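Local coordinates for imine reductase (Bacillus cereus, PDB 4D3F), which reduces imines to amines with NADPH as the hydride donor, its cofactor held by a Rossmann-type N-terminal domain, at the interface of chains A and B. Numbering follows the deposited sequence. Chains: chain A/B, Imine reductase.

Contact 1 and contact 2 belong to one two-fold symmetric interface, and the centres of their C-alpha atoms lie about 21 Å apart. Helix 182-210 links them: chain A offers its first turns in contact 1 and its middle in contact 2, while chain B adds the end of the same helix to the former and its middle to the latter. Helix 215-242 of chain B joins contact 1, and helix 274-287 of chain A joins contact 2. A:Ala197 meets its own counterpart, so contact 2 lies beside the two-fold axis and contact 1 farther from it; both recur with the chains exchanged. Such sharing suits the intertwined dimer of imine reductases.

Contact 1: the interface of chains A and B. Residues chain A 182, 185-186, 189; chain B 208, 213, 217, 221.
A:Leu182, A:Leu185 and A:Tyr186 project from the opening turns of helix 182-210 towards B:Ile213, whose backbone is extended in the loop between helices 182-210 and 215-242 of chain B. B:Ile213 is the wedge. Its CD1 methyl comes 3.5 Å from the phenolic OH of A:Tyr186 and also touches CZ, so it packs on the hydroxyl end of the ring. The CG2 branch serves the leucines: it lies 4.0 Å from CD1 of A:Leu182, which slides past it in the opposite direction, and 4.1 Å from CD2 of A:Leu185, which meets it tip to tip. With chi1 at 81°, CG1 of B:Ile213 sits between its backbone N and carbonyl carbon, and from there carries CD1 to the tyrosine.

Farther along the A:Tyr186 ring, the CD2-CE2 edge leans over a face of the B:Tyr221 ring, towards its rim. The planes stand 65° apart, an edge-to-face pairing, and CE2 of A:Tyr186 is 3.7 Å from CD2 of B:Tyr221. CB of B:Gln217 also borders the phenolic oxygen, at 3.9 Å from OH of A:Tyr186. One helical turn beyond A:Leu185, CD1 of A:Ile189 rests 3.8 Å from the methyl CB of B:Ala208. Held between an isoleucine and a second tyrosine, A:Tyr186 helps fasten the start of the long interdomain helix to the partner's helical domain, and so probably steadies the dimer.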
ATOM      1  N   LEU A 182      10.140 -16.474 -13.247  1.00 22.95           N
ATOM      2  CA  LEU A 182       8.959 -15.561 -13.275  1.00 23.68           C
ATOM      3  C   LEU A 182       7.856 -15.917 -12.312  1.00 26.92           C
ATOM      4  O   LEU A 182       7.190 -15.012 -11.753  1.00 24.67           O
ATOM      5  CB  LEU A 182       8.405 -15.551 -14.691  1.00 26.10           C
ATOM      6  CG  LEU A 182       8.768 -14.517 -15.712  1.00 30.86           C
ATOM      7  CD1 LEU A 182       9.668 -13.362 -15.375  1.00 35.42           C
ATOM      8  CD2 LEU A 182       8.794 -15.023 -17.145  1.00 31.92           C
ATOM      9  N   LEU A 185       8.979 -14.429  -9.308  1.00 21.50           N
ATOM     10  CA  LEU A 185       8.985 -12.924  -9.466  1.00 22.74           C
ATOM     11  C   LEU A 185       7.604 -12.319  -9.132  1.00 24.11           C
ATOM     12  O   LEU A 185       7.493 -11.445  -8.232  1.00 23.29           O
ATOM     13  CB  LEU A 185       9.460 -12.514 -10.821  1.00 21.71           C
ATOM     14  CG  LEU A 185       9.470 -10.971 -11.073  1.00 24.40           C
ATOM     15  CD1 LEU A 185      10.573 -10.319 -10.241  1.00 22.18           C
ATOM     16  CD2 LEU A 185       9.581 -10.747 -12.522  1.00 27.10           C
ATOM     17  N   TYR A 186       6.579 -12.821  -9.795  1.00 23.60           N
ATOM     18  CA  TYR A 186       5.242 -12.223  -9.658  1.00 24.42           C
ATOM     19  C   TYR A 186       4.732 -12.419  -8.231  1.00 25.97           C
ATOM     20  O   TYR A 186       4.129 -11.519  -7.629  1.00 24.34           O
ATOM     21  CB  TYR A 186       4.285 -12.813 -10.644  1.00 25.21           C
ATOM     22  CG  TYR A 186       4.398 -12.250 -12.027  1.00 25.63           C
ATOM     23  CD1 TYR A 186       5.262 -12.809 -12.975  1.00 24.92           C
ATOM     24  CD2 TYR A 186       3.628 -11.165 -12.432  1.00 27.20           C
ATOM     25  CE1 TYR A 186       5.352 -12.285 -14.271  1.00 27.85           C
ATOM     26  CE2 TYR A 186       3.747 -10.616 -13.696  1.00 25.96           C
ATOM     27  CZ  TYR A 186       4.546 -11.186 -14.642  1.00 28.86           C
ATOM     28  OH  TYR A 186       4.586 -10.656 -15.910  1.00 27.28           O
ATOM     29  N   ILE A 189       6.956  -9.890  -5.764  1.00 20.84           N
ATOM     30  CA  ILE A 189       6.688  -8.442  -5.919  1.00 21.71           C
ATOM     31  C   ILE A 189       5.273  -8.107  -5.384  1.00 22.25           C
ATOM     32  O   ILE A 189       5.067  -7.024  -4.824  1.00 21.22           O
ATOM     33  CB  ILE A 189       6.982  -7.931  -7.345  1.00 23.95           C
ATOM     34  CG1 ILE A 189       6.057  -8.546  -8.370  1.00 25.52           C
ATOM     35  CG2 ILE A 189       8.455  -8.140  -7.697  1.00 25.39           C
ATOM     36  CD1 ILE A 189       6.341  -8.016  -9.777  1.00 29.10           C
TER
ATOM     37  N   ALA B 208      10.648  -5.839 -10.729  1.00 16.87           N
ATOM     38  CA  ALA B 208      10.102  -6.362 -11.925  1.00 19.16           C
ATOM     39  C   ALA B 208      10.893  -5.952 -13.185  1.00 20.08           C
ATOM     40  O   ALA B 208      11.263  -6.795 -13.975  1.00 19.93           O
ATOM     41  CB  ALA B 208       8.643  -5.969 -12.014  1.00 18.25           C
ATOM     42  N   ILE B 213      10.521  -7.377 -16.855  1.00 21.84           N
ATOM     43  CA  ILE B 213       9.109  -7.222 -17.054  1.00 21.73           C
ATOM     44  C   ILE B 213       8.740  -5.719 -16.867  1.00 24.13           C
ATOM     45  O   ILE B 213       9.385  -4.998 -16.147  1.00 23.40           O
ATOM     46  CB  ILE B 213       8.234  -8.145 -16.281  1.00 28.46           C
ATOM     47  CG1 ILE B 213       8.033  -7.723 -14.929  1.00 27.17           C
ATOM     48  CG2 ILE B 213       8.646  -9.673 -16.352  1.00 27.66           C
ATOM     49  CD1 ILE B 213       6.696  -8.215 -14.474  1.00 35.43           C
ATOM     50  N   GLN B 217       2.904  -5.173 -17.837  1.00 21.50           N
ATOM     51  CA  GLN B 217       2.766  -6.600 -17.462  1.00 23.04           C
ATOM     52  C   GLN B 217       2.411  -6.786 -15.972  1.00 22.05           C
ATOM     53  O   GLN B 217       1.590  -7.621 -15.618  1.00 22.15           O
ATOM     54  CB  GLN B 217       4.068  -7.284 -17.774  1.00 22.17           C
ATOM     55  CG  GLN B 217       4.344  -7.511 -19.274  1.00 23.78           C
ATOM     56  CD  GLN B 217       5.698  -8.102 -19.485  1.00 23.48           C
ATOM     57  OE1 GLN B 217       6.713  -7.503 -19.227  1.00 22.77           O
ATOM     58  NE2 GLN B 217       5.720  -9.341 -19.897  1.00 28.30           N
ATOM     59  N   TYR B 221      -1.596  -7.361 -11.655  1.00 21.80           N
ATOM     60  CA  TYR B 221      -1.191  -8.021 -10.432  1.00 21.49           C
ATOM     61  C   TYR B 221      -1.010  -7.033  -9.302  1.00 21.86           C
ATOM     62  O   TYR B 221      -1.464  -7.271  -8.180  1.00 23.14           O
ATOM     63  CB  TYR B 221       0.148  -8.787 -10.695  1.00 22.61           C
ATOM     64  CG  TYR B 221      -0.118  -9.888 -11.709  1.00 21.88           C
ATOM     65  CD1 TYR B 221      -0.746 -11.053 -11.349  1.00 28.44           C
ATOM     66  CD2 TYR B 221       0.224  -9.715 -13.033  1.00 25.78           C
ATOM     67  CE1 TYR B 221      -1.048 -12.018 -12.304  1.00 28.61           C
ATOM     68  CE2 TYR B 221      -0.117 -10.657 -13.973  1.00 24.87           C
ATOM     69  CZ  TYR B 221      -0.737 -11.794 -13.595  1.00 27.96           C
ATOM     70  OH  TYR B 221      -1.013 -12.756 -14.541  1.00 30.03           O
TER

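Contact 2: the interface of chains A and B. Residues chain A 196-197, 200-201, 275, 279; chain B 192-193, 196-197.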
ATOM      1  N   THR A 196       4.265  -4.173   2.909  1.00 19.95           N
ATOM      2  CA  THR A 196       4.637  -2.798   3.164  1.00 19.42           C
ATOM      3  C   THR A 196       3.320  -2.000   3.352  1.00 19.43           C
ATOM      4  O   THR A 196       3.219  -1.156   4.206  1.00 19.89           O
ATOM      5  CB  THR A 196       5.461  -2.212   2.006  1.00 19.93           C
ATOM      6  OG1 THR A 196       6.595  -3.069   1.743  1.00 20.42           O
ATOM      7  CG2 THR A 196       5.949  -0.860   2.395  1.00 20.01           C
ATOM      8  N   ALA A 197       2.351  -2.229   2.511  1.00 20.06           N
ATOM      9  CA  ALA A 197       1.070  -1.487   2.568  1.00 20.42           C
ATOM     10  C   ALA A 197       0.289  -1.871   3.819  1.00 23.40           C
ATOM     11  O   ALA A 197      -0.255  -0.989   4.511  1.00 19.73           O
ATOM     12  CB  ALA A 197       0.264  -1.738   1.347  1.00 21.55           C
ATOM     13  N   SER A 200       1.831  -0.140   6.689  1.00 20.10           N
ATOM     14  CA  SER A 200       1.411   1.290   6.676  1.00 19.47           C
ATOM     15  C   SER A 200       0.039   1.485   7.290  1.00 19.24           C
ATOM     16  O   SER A 200      -0.164   2.496   8.008  1.00 19.30           O
ATOM     17  CB  SER A 200       1.476   1.898   5.317  1.00 20.63           C
ATOM     18  OG  SER A 200       0.401   1.640   4.427  1.00 21.63           O
ATOM     19  N   TYR A 201      -0.839   0.536   7.028  1.00 20.44           N
ATOM     20  CA  TYR A 201      -2.181   0.524   7.644  1.00 22.19           C
ATOM     21  C   TYR A 201      -2.078   0.409   9.163  1.00 23.46           C
ATOM     22  O   TYR A 201      -2.670   1.186   9.923  1.00 20.89           O
ATOM     23  CB  TYR A 201      -3.079  -0.548   7.044  1.00 22.12           C
ATOM     24  CG  TYR A 201      -4.264  -0.822   7.946  1.00 22.52           C
ATOM     25  CD1 TYR A 201      -5.367   0.070   7.998  1.00 25.32           C
ATOM     26  CD2 TYR A 201      -4.284  -1.926   8.782  1.00 23.69           C
ATOM     27  CE1 TYR A 201      -6.432  -0.171   8.848  1.00 23.26           C
ATOM     28  CE2 TYR A 201      -5.310  -2.156   9.668  1.00 25.03           C
ATOM     29  CZ  TYR A 201      -6.390  -1.282   9.717  1.00 28.86           C
ATOM     30  OH  TYR A 201      -7.457  -1.545  10.592  1.00 29.33           O
ATOM     31  N   LEU A 275       9.095   3.616   9.810  1.00 20.45           N
ATOM     32  CA  LEU A 275       8.509   3.388   8.521  1.00 21.99           C
ATOM     33  C   LEU A 275       8.333   4.734   7.713  1.00 23.57           C
ATOM     34  O   LEU A 275       8.830   4.867   6.594  1.00 22.78           O
ATOM     35  CB  LEU A 275       7.241   2.617   8.698  1.00 22.21           C
ATOM     36  CG  LEU A 275       6.556   2.201   7.383  1.00 23.15           C
ATOM     37  CD1 LEU A 275       7.425   1.283   6.577  1.00 26.01           C
ATOM     38  CD2 LEU A 275       5.241   1.541   7.690  1.00 27.09           C
ATOM     39  N   VAL A 279      10.357   6.324   4.185  1.00 20.46           N
ATOM     40  CA  VAL A 279       9.663   6.939   3.057  1.00 20.04           C
ATOM     41  C   VAL A 279      10.223   8.343   2.801  1.00 19.58           C
ATOM     42  O   VAL A 279      10.575   8.676   1.643  1.00 21.52           O
ATOM     43  CB  VAL A 279       8.133   6.991   3.363  1.00 20.39           C
ATOM     44  CG1 VAL A 279       7.353   7.728   2.303  1.00 24.97           C
ATOM     45  CG2 VAL A 279       7.589   5.557   3.438  1.00 23.70           C
TER
ATOM     46  N   ASP B 192      -0.405   8.668   5.016  1.00 20.03           N
ATOM     47  CA  ASP B 192       0.583   7.637   5.523  1.00 21.78           C
ATOM     48  C   ASP B 192       0.435   6.388   4.689  1.00 22.55           C
ATOM     49  O   ASP B 192       1.425   5.907   4.099  1.00 21.37           O
ATOM     50  CB  ASP B 192       0.288   7.402   6.989  1.00 24.10           C
ATOM     51  CG  ASP B 192       1.361   6.648   7.739  1.00 27.75           C
ATOM     52  OD1 ASP B 192       2.501   6.467   7.216  1.00 24.42           O
ATOM     53  OD2 ASP B 192       0.984   6.263   8.892  1.00 28.74           O
ATOM     54  N   ILE B 193      -0.783   5.927   4.495  1.00 20.52           N
ATOM     55  CA  ILE B 193      -1.013   4.762   3.660  1.00 20.19           C
ATOM     56  C   ILE B 193      -0.675   5.048   2.194  1.00 21.96           C
ATOM     57  O   ILE B 193       0.018   4.272   1.492  1.00 20.70           O
ATOM     58  CB  ILE B 193      -2.476   4.235   3.762  1.00 19.34           C
ATOM     59  CG1 ILE B 193      -2.736   3.739   5.182  1.00 22.03           C
ATOM     60  CG2 ILE B 193      -2.736   3.157   2.746  1.00 20.18           C
ATOM     61  CD1 ILE B 193      -4.174   3.395   5.511  1.00 24.44           C
ATOM     62  N   THR B 196       3.175   5.419   1.457  1.00 19.24           N
ATOM     63  CA  THR B 196       3.949   4.202   1.792  1.00 20.88           C
ATOM     64  C   THR B 196       3.598   3.119   0.790  1.00 19.89           C
ATOM     65  O   THR B 196       4.435   2.427   0.257  1.00 18.94           O
ATOM     66  CB  THR B 196       3.736   3.780   3.255  1.00 21.04           C
ATOM     67  OG1 THR B 196       4.025   4.867   4.129  1.00 20.22           O
ATOM     68  CG2 THR B 196       4.707   2.637   3.622  1.00 21.21           C
ATOM     69  N   ALA B 197       2.318   2.898   0.545  1.00 19.24           N
ATOM     70  CA  ALA B 197       1.880   1.894  -0.413  1.00 19.12           C
ATOM     71  C   ALA B 197       2.281   2.211  -1.827  1.00 21.09           C
ATOM     72  O   ALA B 197       2.705   1.272  -2.577  1.00 21.15           O
ATOM     73  CB  ALA B 197       0.375   1.684  -0.295  1.00 20.96           C
TER
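A chi1 of 81° in A:Ser200 sets OG between the backbone N and the carbonyl carbon, while a chi1 of -54° in B:Thr196 puts OG1 opposite the carbonyl carbon and leaves the CG2 methyl anti to the backbone N, facing A:Ser200 and A:Thr196. The serine OG folds back on its own helix and donates a hydrogen bond of 2.7 Å from OG of A:Ser200 to O of A:Ala197. The threonine hydroxyl donates to O of B:Asp192, one turn earlier, with OG1 of B:Thr196 and that O 2.8 Å apart and the donor 24° out of the carbonyl plane.

Both hydroxyls therefore bond within their own chain, fixing the side-chain rotations and leaving carbon atoms to do much of the packing across. CB of A:Ser200 lies 3.6 Å from CB of B:Thr196. CG2 of B:Thr196 reaches CG2 of A:Thr196 at 3.9 Å, the two threonines crossing at a slant. From helix 274-287, A:Val279 approaches B:Thr196 at about a right angle, its CG2 methyl 3.7 Å from OG1. On the other flank of A:Ser200, OG lies over the backbone of B:Ile193, 3.5 Å from CA, beside the CG1 branch. The small serine and alanine residues probably let the two copies of helix 182-210 come close where they cross near the two-fold axis: the CB methyls of A:Ala197 and B:Ala197 are 3.8 Å apart.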